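Local coordinates for conserved hypothetical protein (Streptococcus pneumoniae, PDB 2GK4) that is of unknown function but probably joins phosphopantothenate to cysteine in coenzyme A biosynthesis, as the related CoaB-type domains do, at residues 13-18 / 93-98; 50-55 / 65-70; 86-91 / 155-160; 101-106 / 135-140. All coordinates share one frame; numbering follows the deposited sequence. Where two conformers were deposited one is given.

Interaction 1 (13-18 / 93-98); sequences TSEAID and AVSDYT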
loop_
_atom_site.group_PDB
_atom_site.type_symbol
_atom_site.label_atom_id
_atom_site.label_comp_id
_atom_site.label_asym_id
_atom_site.label_seq_id
_atom_site.Cartn_x
_atom_site.Cartn_y
_atom_site.Cartn_z
ATOM N N THR A 13 7.054 3.356 5.147
ATOM C CA THR A 13 6.113 4.469 5.088
ATOM C C THR A 13 5.242 4.386 3.828
ATOM O O THR A 13 5.637 3.790 2.808
ATOM C CB THR A 13 6.841 5.843 5.081
ATOM O OG1 THR A 13 7.843 5.888 4.040
ATOM C CG2 THR A 13 7.484 6.135 6.462
ATOM N N SER A 14 4.028 4.933 3.930
ATOM C CA SER A 14 3.070 4.980 2.830
ATOM C C SER A 14 2.708 6.443 2.621
ATOM O O SER A 14 2.336 7.130 3.573
ATOM C CB SER A 14 1.787 4.214 3.178
ATOM O OG SER A 14 1.939 2.808 3.020
ATOM N N GLU A 15 2.811 6.913 1.387
ATOM C CA GLU A 15 2.517 8.316 1.085
ATOM C C GLU A 15 1.232 8.378 0.233
ATOM O O GLU A 15 1.211 7.859 -0.877
ATOM C CB GLU A 15 3.708 8.928 0.335
ATOM C CG GLU A 15 5.058 8.800 1.057
ATOM C CD GLU A 15 5.134 9.599 2.345
ATOM O OE1 GLU A 15 4.699 10.791 2.352
ATOM O OE2 GLU A 15 5.654 9.035 3.340
ATOM N N ALA A 16 0.173 9.004 0.752
ATOM C CA ALA A 16 -1.128 9.012 0.049
ATOM C C ALA A 16 -1.075 9.760 -1.279
ATOM O O ALA A 16 -0.487 10.852 -1.385
ATOM C CB ALA A 16 -2.233 9.573 0.941
ATOM N N ILE A 17 -1.650 9.143 -2.300
ATOM C CA ILE A 17 -1.825 9.788 -3.600
ATOM C C ILE A 17 -3.214 10.416 -3.644
ATOM O O ILE A 17 -3.395 11.580 -4.038
ATOM C CB ILE A 17 -1.666 8.777 -4.756
ATOM C CG1 ILE A 17 -0.197 8.358 -4.880
ATOM C CG2 ILE A 17 -2.120 9.391 -6.078
ATOM C CD1 ILE A 17 0.021 7.104 -5.740
ATOM N N ASP A 18 -4.195 9.638 -3.244
ATOM C CA ASP A 18 -5.558 10.116 -3.229
ATOM C C ASP A 18 -6.227 9.378 -2.105
ATOM O O ASP A 18 -5.550 8.886 -1.190
ATOM C CB ASP A 18 -6.236 9.873 -4.589
ATOM C CG ASP A 18 -6.243 8.395 -5.000
ATOM O OD1 ASP A 18 -6.588 7.499 -4.175
ATOM O OD2 ASP A 18 -5.948 8.143 -6.178
ATOM N N ALA A 93 11.881 1.248 6.318
ATOM C CA ALA A 93 12.160 1.759 4.974
ATOM C C ALA A 93 11.400 3.091 4.849
ATOM O O ALA A 93 10.151 3.121 4.847
ATOM C CB ALA A 93 11.659 0.773 3.924
ATOM N N VAL A 94 12.147 4.174 4.693
ATOM C CA VAL A 94 11.538 5.518 4.718
ATOM C C VAL A 94 11.473 6.043 3.301
ATOM O O VAL A 94 12.489 6.055 2.600
ATOM C CB VAL A 94 12.374 6.465 5.626
ATOM C CG1 VAL A 94 11.819 7.912 5.621
ATOM C CG2 VAL A 94 12.382 5.914 7.039
ATOM N N SER A 95 10.284 6.470 2.882
ATOM C CA SER A 95 10.088 7.029 1.540
ATOM C C SER A 95 11.085 8.143 1.256
ATOM O O SER A 95 11.303 9.029 2.100
ATOM C CB SER A 95 8.656 7.550 1.382
ATOM O OG SER A 95 7.763 6.476 1.546
ATOM N N ASP A 96 11.714 8.084 0.084
ATOM C CA ASP A 96 12.550 9.199 -0.351
ATOM C C ASP A 96 11.771 10.301 -1.036
ATOM O O ASP A 96 12.292 11.407 -1.177
ATOM C CB ASP A 96 13.640 8.727 -1.293
ATOM C CG ASP A 96 14.802 8.114 -0.566
ATOM O OD1 ASP A 96 15.117 8.537 0.575
ATOM O OD2 ASP A 96 15.417 7.206 -1.149
ATOM N N TYR A 97 10.567 9.967 -1.503
ATOM C CA TYR A 97 9.709 10.903 -2.236
ATOM C C TYR A 97 8.270 10.834 -1.787
ATOM O O TYR A 97 7.754 9.760 -1.429
ATOM C CB TYR A 97 9.784 10.606 -3.753
ATOM C CG TYR A 97 11.181 10.852 -4.295
ATOM C CD1 TYR A 97 12.119 9.821 -4.340
ATOM C CD2 TYR A 97 11.570 12.119 -4.710
ATOM C CE1 TYR A 97 13.435 10.051 -4.793
ATOM C CE2 TYR A 97 12.876 12.365 -5.160
ATOM C CZ TYR A 97 13.801 11.328 -5.198
ATOM O OH TYR A 97 15.094 11.569 -5.674
ATOM N N THR A 98 7.593 11.972 -1.911
ATOM C CA THR A 98 6.188 12.065 -1.592
ATOM C C THR A 98 5.401 12.784 -2.706
ATOM O O THR A 98 5.903 13.742 -3.305
ATOM C CB THR A 98 6.023 12.742 -0.216
ATOM O OG1 THR A 98 4.680 12.571 0.239
ATOM C CG2 THR A 98 6.465 14.239 -0.239
#

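Interaction 2 (50-55 / 65-70); sequences TTKRAL and IREITN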
loop_
_atom_site.group_PDB
_atom_site.type_symbol
_atom_site.label_atom_id
_atom_site.label_comp_id
_atom_site.label_asym_id
_atom_site.label_seq_id
_atom_site.Cartn_x
_atom_site.Cartn_y
_atom_site.Cartn_z
ATOM N N THR A 50 6.253 1.644 14.086
ATOM C CA THR A 50 6.036 0.725 12.988
ATOM C C THR A 50 4.812 1.139 12.142
ATOM O O THR A 50 4.283 2.249 12.290
ATOM C CB THR A 50 6.016 -0.734 13.561
ATOM O OG1 THR A 50 6.038 -1.701 12.503
ATOM C CG2 THR A 50 4.780 -0.928 14.502
ATOM N N THR A 51 4.394 0.267 11.234
ATOM C CA THR A 51 3.455 0.656 10.176
ATOM C C THR A 51 2.413 -0.444 10.037
ATOM O O THR A 51 2.545 -1.534 10.649
ATOM C CB THR A 51 4.197 0.994 8.834
ATOM O OG1 THR A 51 4.867 -0.180 8.313
ATOM C CG2 THR A 51 5.223 2.062 9.060
ATOM N N LYS A 52 1.336 -0.123 9.319
ATOM C CA LYS A 52 0.186 -1.006 9.220
ATOM C C LYS A 52 0.510 -2.408 8.696
ATOM O O LYS A 52 0.064 -3.397 9.278
ATOM C CB LYS A 52 -0.917 -0.343 8.380
ATOM C CG LYS A 52 -2.291 -0.927 8.647
ATOM C CD LYS A 52 -2.735 -0.695 10.102
ATOM C CE LYS A 52 -4.256 -0.720 10.219
ATOM N NZ LYS A 52 -4.767 0.073 11.388
ATOM N N ARG A 53 1.290 -2.482 7.623
ATOM C CA ARG A 53 1.632 -3.744 6.965
ATOM C C ARG A 53 2.807 -4.503 7.600
ATOM O O ARG A 53 3.155 -5.616 7.164
ATOM C CB ARG A 53 1.917 -3.473 5.480
ATOM C CG ARG A 53 0.795 -2.690 4.774
ATOM C CD ARG A 53 1.321 -1.903 3.582
ATOM N NE ARG A 53 1.532 -2.742 2.405
ATOM C CZ ARG A 53 2.648 -3.423 2.138
ATOM N NH1 ARG A 53 2.718 -4.156 1.027
ATOM N NH2 ARG A 53 3.685 -3.378 2.963
ATOM N N ALA A 54 3.442 -3.914 8.615
ATOM C CA ALA A 54 4.585 -4.557 9.242
ATOM C C ALA A 54 4.186 -5.745 10.113
ATOM O O ALA A 54 3.142 -5.722 10.750
ATOM C CB ALA A 54 5.379 -3.567 10.075
ATOM N N LEU A 55 5.052 -6.750 10.141
ATOM C CA LEU A 55 4.940 -7.881 11.063
ATOM C C LEU A 55 5.151 -7.356 12.463
ATOM O O LEU A 55 6.102 -6.660 12.714
ATOM C CB LEU A 55 6.006 -8.941 10.736
ATOM C CG LEU A 55 5.817 -9.595 9.359
ATOM C CD1 LEU A 55 7.033 -10.489 8.996
ATOM C CD2 LEU A 55 4.506 -10.373 9.315
ATOM N N ILE A 65 4.015 0.107 21.335
ATOM C CA ILE A 65 3.987 0.187 19.873
ATOM C C ILE A 65 3.263 1.458 19.455
ATOM O O ILE A 65 2.210 1.795 20.015
ATOM C CB ILE A 65 3.329 -1.073 19.257
ATOM C CG1 ILE A 65 4.134 -2.342 19.596
ATOM C CG2 ILE A 65 3.122 -0.927 17.725
ATOM C CD1 ILE A 65 3.529 -3.631 19.002
ATOM N N ARG A 66 3.837 2.164 18.489
ATOM C CA ARG A 66 3.164 3.286 17.881
ATOM C C ARG A 66 3.119 3.043 16.376
ATOM O O ARG A 66 4.155 2.813 15.749
ATOM C CB ARG A 66 3.907 4.575 18.202
ATOM C CG ARG A 66 3.409 5.778 17.378
ATOM C CD ARG A 66 2.145 6.402 17.976
ATOM N NE ARG A 66 2.292 6.661 19.413
ATOM C CZ ARG A 66 1.496 7.452 20.135
ATOM N NH1 ARG A 66 0.478 8.094 19.571
ATOM N NH2 ARG A 66 1.723 7.605 21.429
ATOM N N GLU A 67 1.921 3.055 15.802
ATOM C CA GLU A 67 1.787 2.874 14.378
ATOM C C GLU A 67 1.752 4.256 13.710
ATOM O O GLU A 67 1.101 5.188 14.213
ATOM C CB GLU A 67 0.519 2.075 14.060
ATOM C CG GLU A 67 0.623 1.164 12.876
ATOM C CD GLU A 67 -0.357 -0.019 12.937
ATOM O OE1 GLU A 67 -0.505 -0.711 11.911
ATOM O OE2 GLU A 67 -0.968 -0.275 14.005
ATOM N N ILE A 68 2.489 4.397 12.617
ATOM C CA ILE A 68 2.501 5.632 11.841
ATOM C C ILE A 68 2.177 5.291 10.398
ATOM O O ILE A 68 2.148 4.110 10.018
ATOM C CB ILE A 68 3.857 6.354 11.912
ATOM C CG1 ILE A 68 4.975 5.464 11.332
ATOM C CG2 ILE A 68 4.149 6.801 13.360
ATOM C CD1 ILE A 68 6.164 6.228 10.867
ATOM N N THR A 69 1.953 6.324 9.593
ATOM C CA THR A 69 1.551 6.117 8.206
ATOM C C THR A 69 2.648 6.600 7.264
ATOM O O THR A 69 3.227 5.792 6.528
ATOM C CB THR A 69 0.202 6.790 7.891
ATOM O OG1 THR A 69 -0.809 6.205 8.727
ATOM C CG2 THR A 69 -0.190 6.539 6.417
ATOM N N ASN A 70 2.976 7.890 7.318
ATOM C CA ASN A 70 3.860 8.515 6.295
ATOM C C ASN A 70 5.121 9.126 6.885
ATOM O O ASN A 70 5.354 9.046 8.113
ATOM C CB ASN A 70 3.089 9.536 5.436
ATOM C CG ASN A 70 2.564 10.725 6.238
ATOM O OD1 ASN A 70 2.977 10.976 7.370
ATOM N ND2 ASN A 70 1.659 11.474 5.631
HETATM O O HOH W 1 1.118 2.430 8.274
#

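Interaction 3 (86-91 / 155-160); sequences QVLIHS and IHLIGF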
loop_
_atom_site.group_PDB
_atom_site.type_symbol
_atom_site.label_atom_id
_atom_site.label_comp_id
_atom_site.label_asym_id
_atom_site.label_seq_id
_atom_site.Cartn_x
_atom_site.Cartn_y
_atom_site.Cartn_z
ATOM N N GLN A 86 17.945 5.827 24.714
ATOM C CA GLN A 86 19.410 5.788 24.736
ATOM C C GLN A 86 20.005 5.111 23.480
ATOM O O GLN A 86 21.207 5.247 23.161
ATOM C CB GLN A 86 19.887 5.063 25.974
ATOM C CG GLN A 86 19.672 5.843 27.286
ATOM C CD GLN A 86 18.205 6.017 27.615
ATOM O OE1 GLN A 86 17.472 5.034 27.777
ATOM N NE2 GLN A 86 17.760 7.272 27.693
ATOM N N VAL A 87 19.149 4.391 22.766
ATOM C CA VAL A 87 19.540 3.747 21.513
ATOM C C VAL A 87 18.405 3.882 20.522
ATOM O O VAL A 87 17.237 3.756 20.901
ATOM C CB VAL A 87 19.824 2.228 21.736
ATOM C CG1 VAL A 87 20.182 1.527 20.387
ATOM C CG2 VAL A 87 20.906 2.043 22.776
ATOM N N LEU A 88 18.760 4.148 19.263
ATOM C CA LEU A 88 17.791 4.089 18.135
ATOM C C LEU A 88 18.283 3.049 17.108
ATOM O O LEU A 88 19.385 3.155 16.580
ATOM C CB LEU A 88 17.622 5.475 17.465
ATOM C CG LEU A 88 16.877 5.462 16.121
ATOM C CD1 LEU A 88 15.430 4.883 16.278
ATOM C CD2 LEU A 88 16.822 6.871 15.543
ATOM N N ILE A 89 17.433 2.063 16.826
ATOM C CA ILE A 89 17.688 1.101 15.785
ATOM C C ILE A 89 16.708 1.381 14.683
ATOM O O ILE A 89 15.531 1.040 14.784
ATOM C CB ILE A 89 17.572 -0.371 16.289
ATOM C CG1 ILE A 89 18.523 -0.601 17.438
ATOM C CG2 ILE A 89 17.778 -1.350 15.115
ATOM C CD1 ILE A 89 18.302 -1.991 18.148
ATOM N N HIS A 90 17.202 2.069 13.658
ATOM C CA HIS A 90 16.338 2.541 12.593
ATOM C C HIS A 90 16.305 1.552 11.433
ATOM O O HIS A 90 17.196 1.565 10.558
ATOM C CB HIS A 90 16.778 3.935 12.110
ATOM C CG HIS A 90 15.861 4.496 11.070
ATOM N ND1 HIS A 90 16.305 5.025 9.876
ATOM C CD2 HIS A 90 14.510 4.543 11.029
ATOM C CE1 HIS A 90 15.261 5.424 9.165
ATOM N NE2 HIS A 90 14.162 5.130 9.842
ATOM N N SER A 91 15.294 0.691 11.413
ATOM C CA SER A 91 15.193 -0.265 10.323
ATOM C C SER A 91 14.036 -0.050 9.358
ATOM O O SER A 91 13.913 -0.783 8.350
ATOM C CB SER A 91 15.212 -1.703 10.867
ATOM O OG SER A 91 13.919 -2.132 11.235
ATOM N N ILE A 155 22.576 9.858 22.023
ATOM C CA ILE A 155 21.914 8.603 21.642
ATOM C C ILE A 155 22.845 7.726 20.782
ATOM O O ILE A 155 23.665 8.237 20.010
ATOM C CB ILE A 155 20.545 8.858 20.946
ATOM C CG1 ILE A 155 19.648 7.607 21.050
ATOM C CG2 ILE A 155 20.741 9.350 19.489
ATOM C CD1 ILE A 155 18.265 7.794 20.448
ATOM N N HIS A 156 22.776 6.408 20.952
ATOM C CA HIS A 156 23.521 5.507 20.077
ATOM C C HIS A 156 22.661 5.222 18.848
ATOM O O HIS A 156 21.589 4.632 18.982
ATOM C CB HIS A 156 23.855 4.228 20.837
ATOM C CG HIS A 156 24.754 4.465 22.013
ATOM N ND1 HIS A 156 26.030 4.961 21.872
ATOM C CD2 HIS A 156 24.546 4.328 23.344
ATOM C CE1 HIS A 156 26.581 5.098 23.067
ATOM N NE2 HIS A 156 25.701 4.718 23.976
ATOM N N LEU A 157 23.107 5.697 17.680
ATOM C CA LEU A 157 22.311 5.605 16.457
ATOM C C LEU A 157 22.765 4.441 15.589
ATOM O O LEU A 157 23.908 4.407 15.116
ATOM C CB LEU A 157 22.400 6.885 15.650
ATOM C CG LEU A 157 21.800 6.935 14.252
ATOM C CD1 LEU A 157 20.314 6.502 14.280
ATOM C CD2 LEU A 157 21.960 8.400 13.733
ATOM N N ILE A 158 21.844 3.532 15.333
ATOM C CA ILE A 158 22.119 2.395 14.493
ATOM C C ILE A 158 21.184 2.451 13.312
ATOM O O ILE A 158 19.950 2.520 13.463
ATOM C CB ILE A 158 21.954 1.048 15.254
ATOM C CG1 ILE A 158 22.977 0.984 16.392
ATOM C CG2 ILE A 158 22.115 -0.106 14.253
ATOM C CD1 ILE A 158 22.561 0.152 17.591
ATOM N N GLY A 159 21.768 2.479 12.123
ATOM C CA GLY A 159 20.946 2.475 10.901
ATOM C C GLY A 159 21.221 1.261 10.037
ATOM O O GLY A 159 22.063 0.409 10.387
ATOM N N PHE A 160 20.492 1.193 8.918
ATOM C CA PHE A 160 20.612 0.125 7.927
ATOM C C PHE A 160 20.825 0.730 6.561
ATOM O O PHE A 160 20.477 1.886 6.317
ATOM C CB PHE A 160 19.322 -0.726 7.909
ATOM C CG PHE A 160 19.208 -1.656 9.067
ATOM C CD1 PHE A 160 18.800 -1.196 10.310
ATOM C CD2 PHE A 160 19.529 -3.006 8.920
ATOM C CE1 PHE A 160 18.727 -2.071 11.408
ATOM C CE2 PHE A 160 19.427 -3.883 9.996
ATOM C CZ PHE A 160 19.043 -3.399 11.247
HETATM O O HOH W 2 18.375 3.023 8.543
#

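Interaction 4 (101-106 / 135-140); sequences YMTGLE and VLFLKK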
loop_
_atom_site.group_PDB
_atom_site.type_symbol
_atom_site.label_atom_id
_atom_site.label_comp_id
_atom_site.label_asym_id
_atom_site.label_seq_id
_atom_site.Cartn_x
_atom_site.Cartn_y
_atom_site.Cartn_z
ATOM N N TYR A 101 1.642 16.225 -7.148
ATOM C CA TYR A 101 0.644 16.556 -8.159
ATOM C C TYR A 101 0.475 15.404 -9.124
ATOM O O TYR A 101 1.455 14.861 -9.628
ATOM C CB TYR A 101 1.092 17.801 -8.914
ATOM C CG TYR A 101 0.088 18.357 -9.894
ATOM C CD1 TYR A 101 0.337 18.315 -11.259
ATOM C CD2 TYR A 101 -1.092 18.962 -9.455
ATOM C CE1 TYR A 101 -0.579 18.862 -12.182
ATOM C CE2 TYR A 101 -2.008 19.517 -10.371
ATOM C CZ TYR A 101 -1.742 19.450 -11.732
ATOM O OH TYR A 101 -2.624 20.002 -12.662
HETATM N N MSE A 102 -0.778 15.039 -9.373
HETATM C CA MSE A 102 -1.117 13.914 -10.233
HETATM C C MSE A 102 -1.997 14.437 -11.358
HETATM O O MSE A 102 -2.996 15.109 -11.106
HETATM C CB MSE A 102 -1.891 12.874 -9.417
HETATM C CG MSE A 102 -2.654 11.827 -10.219
HETATM SE SE MSE A 102 -1.616 10.229 -10.440
HETATM C CE MSE A 102 -0.797 10.621 -11.805
ATOM N N THR A 103 -1.629 14.150 -12.597
ATOM C CA THR A 103 -2.378 14.693 -13.738
ATOM C C THR A 103 -2.342 13.751 -14.954
ATOM O O THR A 103 -1.725 12.698 -14.902
ATOM C CB THR A 103 -1.881 16.124 -14.110
ATOM O OG1 THR A 103 -2.844 16.786 -14.936
ATOM C CG2 THR A 103 -0.538 16.080 -14.833
ATOM N N GLY A 104 -3.018 14.147 -16.032
ATOM C CA GLY A 104 -3.021 13.379 -17.300
ATOM C C GLY A 104 -1.786 13.695 -18.132
ATOM O O GLY A 104 -1.197 14.772 -18.007
ATOM N N LEU A 105 -1.375 12.754 -18.971
ATOM C CA LEU A 105 -0.204 12.960 -19.834
ATOM C C LEU A 105 -0.320 14.215 -20.725
ATOM O O LEU A 105 0.682 14.897 -20.961
ATOM C CB LEU A 105 0.048 11.725 -20.714
ATOM C CG LEU A 105 1.327 11.724 -21.564
ATOM C CD1 LEU A 105 2.581 11.680 -20.707
ATOM C CD2 LEU A 105 1.311 10.556 -22.561
ATOM N N GLU A 106 -1.529 14.493 -21.204
ATOM C CA GLU A 106 -1.784 15.631 -22.091
ATOM C C GLU A 106 -1.424 16.984 -21.460
ATOM O O GLU A 106 -0.766 17.804 -22.100
ATOM C CB GLU A 106 -3.232 15.610 -22.601
ATOM C CG GLU A 106 -4.251 15.110 -21.569
ATOM C CD GLU A 106 -4.533 13.603 -21.653
ATOM O OE1 GLU A 106 -5.259 13.195 -22.595
ATOM O OE2 GLU A 106 -4.055 12.847 -20.771
ATOM N N VAL A 135 0.352 10.857 -14.828
ATOM C CA VAL A 135 1.714 11.229 -14.480
ATOM C C VAL A 135 1.703 11.826 -13.087
ATOM O O VAL A 135 0.966 12.779 -12.832
ATOM C CB VAL A 135 2.265 12.301 -15.453
ATOM C CG1 VAL A 135 3.709 12.639 -15.118
ATOM C CG2 VAL A 135 2.160 11.834 -16.881
ATOM N N LEU A 136 2.512 11.263 -12.205
ATOM C CA LEU A 136 2.616 11.742 -10.820
ATOM C C LEU A 136 3.986 12.380 -10.585
ATOM O O LEU A 136 5.011 11.748 -10.866
ATOM C CB LEU A 136 2.381 10.569 -9.832
ATOM C CG LEU A 136 2.619 10.892 -8.344
ATOM C CD1 LEU A 136 1.564 11.851 -7.834
ATOM C CD2 LEU A 136 2.671 9.590 -7.502
ATOM N N PHE A 137 3.988 13.619 -10.069
ATOM C CA PHE A 137 5.215 14.328 -9.691
ATOM C C PHE A 137 5.393 14.169 -8.195
ATOM O O PHE A 137 4.436 14.360 -7.438
ATOM C CB PHE A 137 5.113 15.814 -10.066
ATOM C CG PHE A 137 5.012 16.040 -11.564
ATOM C CD1 PHE A 137 3.769 15.985 -12.204
ATOM C CD2 PHE A 137 6.167 16.229 -12.332
ATOM C CE1 PHE A 137 3.660 16.151 -13.601
ATOM C CE2 PHE A 137 6.084 16.403 -13.737
ATOM C CZ PHE A 137 4.836 16.358 -14.367
ATOM N N LEU A 138 6.615 13.847 -7.781
ATOM C CA LEU A 138 6.915 13.631 -6.367
ATOM C C LEU A 138 8.125 14.468 -6.006
ATOM O O LEU A 138 9.049 14.619 -6.839
ATOM C CB LEU A 138 7.209 12.162 -6.095
ATOM C CG LEU A 138 6.144 11.122 -6.477
ATOM C CD1 LEU A 138 6.343 10.633 -7.916
ATOM C CD2 LEU A 138 6.203 9.976 -5.490
ATOM N N LYS A 139 8.122 15.020 -4.795
ATOM C CA LYS A 139 9.324 15.758 -4.294
ATOM C C LYS A 139 10.039 14.955 -3.193
ATOM O O LYS A 139 9.446 14.055 -2.602
ATOM C CB LYS A 139 8.905 17.114 -3.731
ATOM C CG LYS A 139 8.140 17.042 -2.399
ATOM C CD LYS A 139 7.690 18.422 -1.890
ATOM C CE LYS A 139 7.196 18.334 -0.456
ATOM N NZ LYS A 139 6.651 19.692 -0.022
ATOM N N LYS A 140 11.298 15.300 -2.898
ATOM C CA LYS A 140 11.974 14.709 -1.748
ATOM C C LYS A 140 11.241 14.877 -0.422
ATOM O O LYS A 140 10.674 15.960 -0.102
ATOM C CB LYS A 140 13.390 15.255 -1.607
ATOM C CG LYS A 140 14.371 14.654 -2.574
ATOM C CD LYS A 140 15.798 15.028 -2.180
ATOM C CE LYS A 140 16.767 14.711 -3.309
ATOM N NZ LYS A 140 18.033 15.498 -3.203
#

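Interaction 1 (13-18 / 93-98)
Two connections that follow the neighbouring parallel strands 5-9 and 87-90 at their C-terminal ends meet here through Thr-13 and Glu-15 on one side and Ala-93, Ser-95 and Thr-98 on the other. Thr-13 is held twice. Its N donates to Ala-93 O at 3.1 Å, while its OG1 lies 2.6 Å from Ser-95 OG in a short hydroxyl-hydroxyl hydrogen bond. With chi1 at 53°, Thr-13 OG1 is tucked between its own backbone N and carbonyl carbon, and Ser-95 meets it there. Two residues on, Glu-15 CG packs 3.6 Å from Ser-95 OG, and the bend at chi2 (-66°) then carries CD toward Thr-98. The Glu-15 and Thr-98 side chains cross at about a right angle. Thr-98 OG1 donates to Glu-15 OE1 over 2.8 Å, reaching the anti side of that oxygen and 25° out of the carboxylate plane. The other oxygen, OE2, accepts from Thr-71 N at the start of helix 71-81, so both carboxylate oxygens of this buried acid have partners. The paired connections lie at the C-terminal edge of the parallel sheet, where Rossmann-like folds typically place their ligand sites.

Interaction 2 (50-55 / 65-70)
Thr-50 is gripped on both backbone polar atoms by the neighbouring strand. Its N donates to Arg-66 O at 2.9 Å, and its O accepts from Ile-68 N at 2.8 Å, so that Glu-67 lies opposite it in a parallel bridge. The same carbonyl oxygen also receives a CA-H contact from Glu-67 CA at 3.3 Å and touches Ile-68 CG1. On the Glu-67 face, Thr-50 CG2 rests 3.6 Å from Ile-65 CG2. Beyond this pair the two chains diverge and a water bridges them: it accepts from Lys-52 N at 2.8 Å and donates to Ile-68 O at 2.6 Å. Thr-51 CG2 meets Ile-68 CG1 more loosely, at 4.1 Å. Further out, the chain folds back in a type I turn from Thr-51 to Ala-54. The threonine hydroxyls look outside the pair: Thr-50 OG1, anti to its backbone N (chi1 -170°), bonds to Ser-10 OG, and Thr-51 OG1 accepts from Gly-12 N. Ile-68 in turn packs on Leu-74 of helix 71-81. Strand 63-67 is thereby joined as the outermost parallel strand beside 45-50, an edge arrangement typical of a Rossmann-like alpha-beta-alpha sandwich.

Interaction 3 (86-91 / 155-160)
Ile-158 O accepts His-90 N at 2.8 Å and also receives a CA-H contact from Ile-89 CA at 3.5 Å. Leu-88 bonds in both directions, its N donating to His-156 O and its O accepting from Ile-158 N. At the start of the ladder His-156 N donates to Gln-86 O. Strands 87-90 and 156-160 are parallel to within 6° and lie side by side in the central sheet of the Rossmann-like domain, with helices over each face. Toward helix 145-151, Leu-88 and Leu-157 point the same way, CD2 to CD1 at 3.7 Å, and Ile-155 CD1 packs 3.8 Å from Leu-88 CB. On the other face Ile-158 CD1 touches both Val-87 CG1 (3.9 Å) and Ile-89 CG1, the Ile-89 and Ile-158 side chains lying side by side. Phe-160 CG lies anti to the carbonyl carbon, beside the backbone N (chi1 -76°), and the ring turns its edge to Ile-89 CG2, with CE1 3.9 Å from that methyl. The ladder ends in a water that donates to His-90 O and accepts from Phe-160 N. The Phe-160 ring also brings CD1, edge on, within 3.2 Å of His-90 O. A glycerol, probably from the crystallisation liquor, lies near the ring and donates a hydrogen bond to Ser-91 O.

Interaction 4 (101-106 / 135-140)
Met-102, present as selenomethionine, reaches across the strand pair to Leu-136. Its CB lies 3.9 Å from Leu-136 CD1. CG stands anti to the backbone N (chi1 164°), and the chain then bends at chi2 and chi3. SE passes 4.1 Å from Leu-136 CB, the two side chains crossing at about a right angle. CE, at the tip, is modelled very near Val-135 O, closer than normal packing allows, so its exact place, and with it any contact to Leu-136, is doubtful. Leu-136 answers with CD1 set against Tyr-101 O at 3.5 Å. That oxygen accepts Phe-137 N at 2.9 Å and meets Phe-137 CD1 at 3.6 Å, in the plane of the phenylalanine ring. Strands 101-104 and 135-140 form a two-stranded antiparallel ribbon, with Tyr-101/Phe-137 and Thr-103/Val-135 as its hydrogen-bonded pairs. It stands apart from the Rossmann-like domain, and residues 135-138 continue it as an antiparallel ladder with a strand of the second subunit, consistent with a dimerisation arm. Thr-103 and Val-135 exchange two sound bonds, whereas Tyr-101 N to Phe-137 O, at 3.4 Å, is weak. On the Phe-137 face, Phe-137 CD1 lies at the edge of the Tyr-101 ring, and Phe-117 stacks on Phe-137. Where helix 105-110 begins, Leu-105 CD1 packs 3.9 Å from Val-135 CG2.

In the fold
From the N terminus, strand 5-9 leads into residues 13-18, which pair with 93-98 in interaction 1, closing a long loop. Within that loop, interaction 2 closes a short one, joining the end of strand 45-50 to strand 63-67 at the sheet edge. The two contacts touch, Ser-14 N lying 2.9 Å from Thr-69 O in a probable hydrogen bond. Interaction 3 opens at 86-91, before interaction 1 has closed, so these two cross; it ends only at 155-160, tying strands at the sheet centre. Interaction 4 lies within its span. It shares strand 97-104 with interaction 1, which connects the arm to the domain; the centres of interactions 3 and 4 are about 34 Å apart.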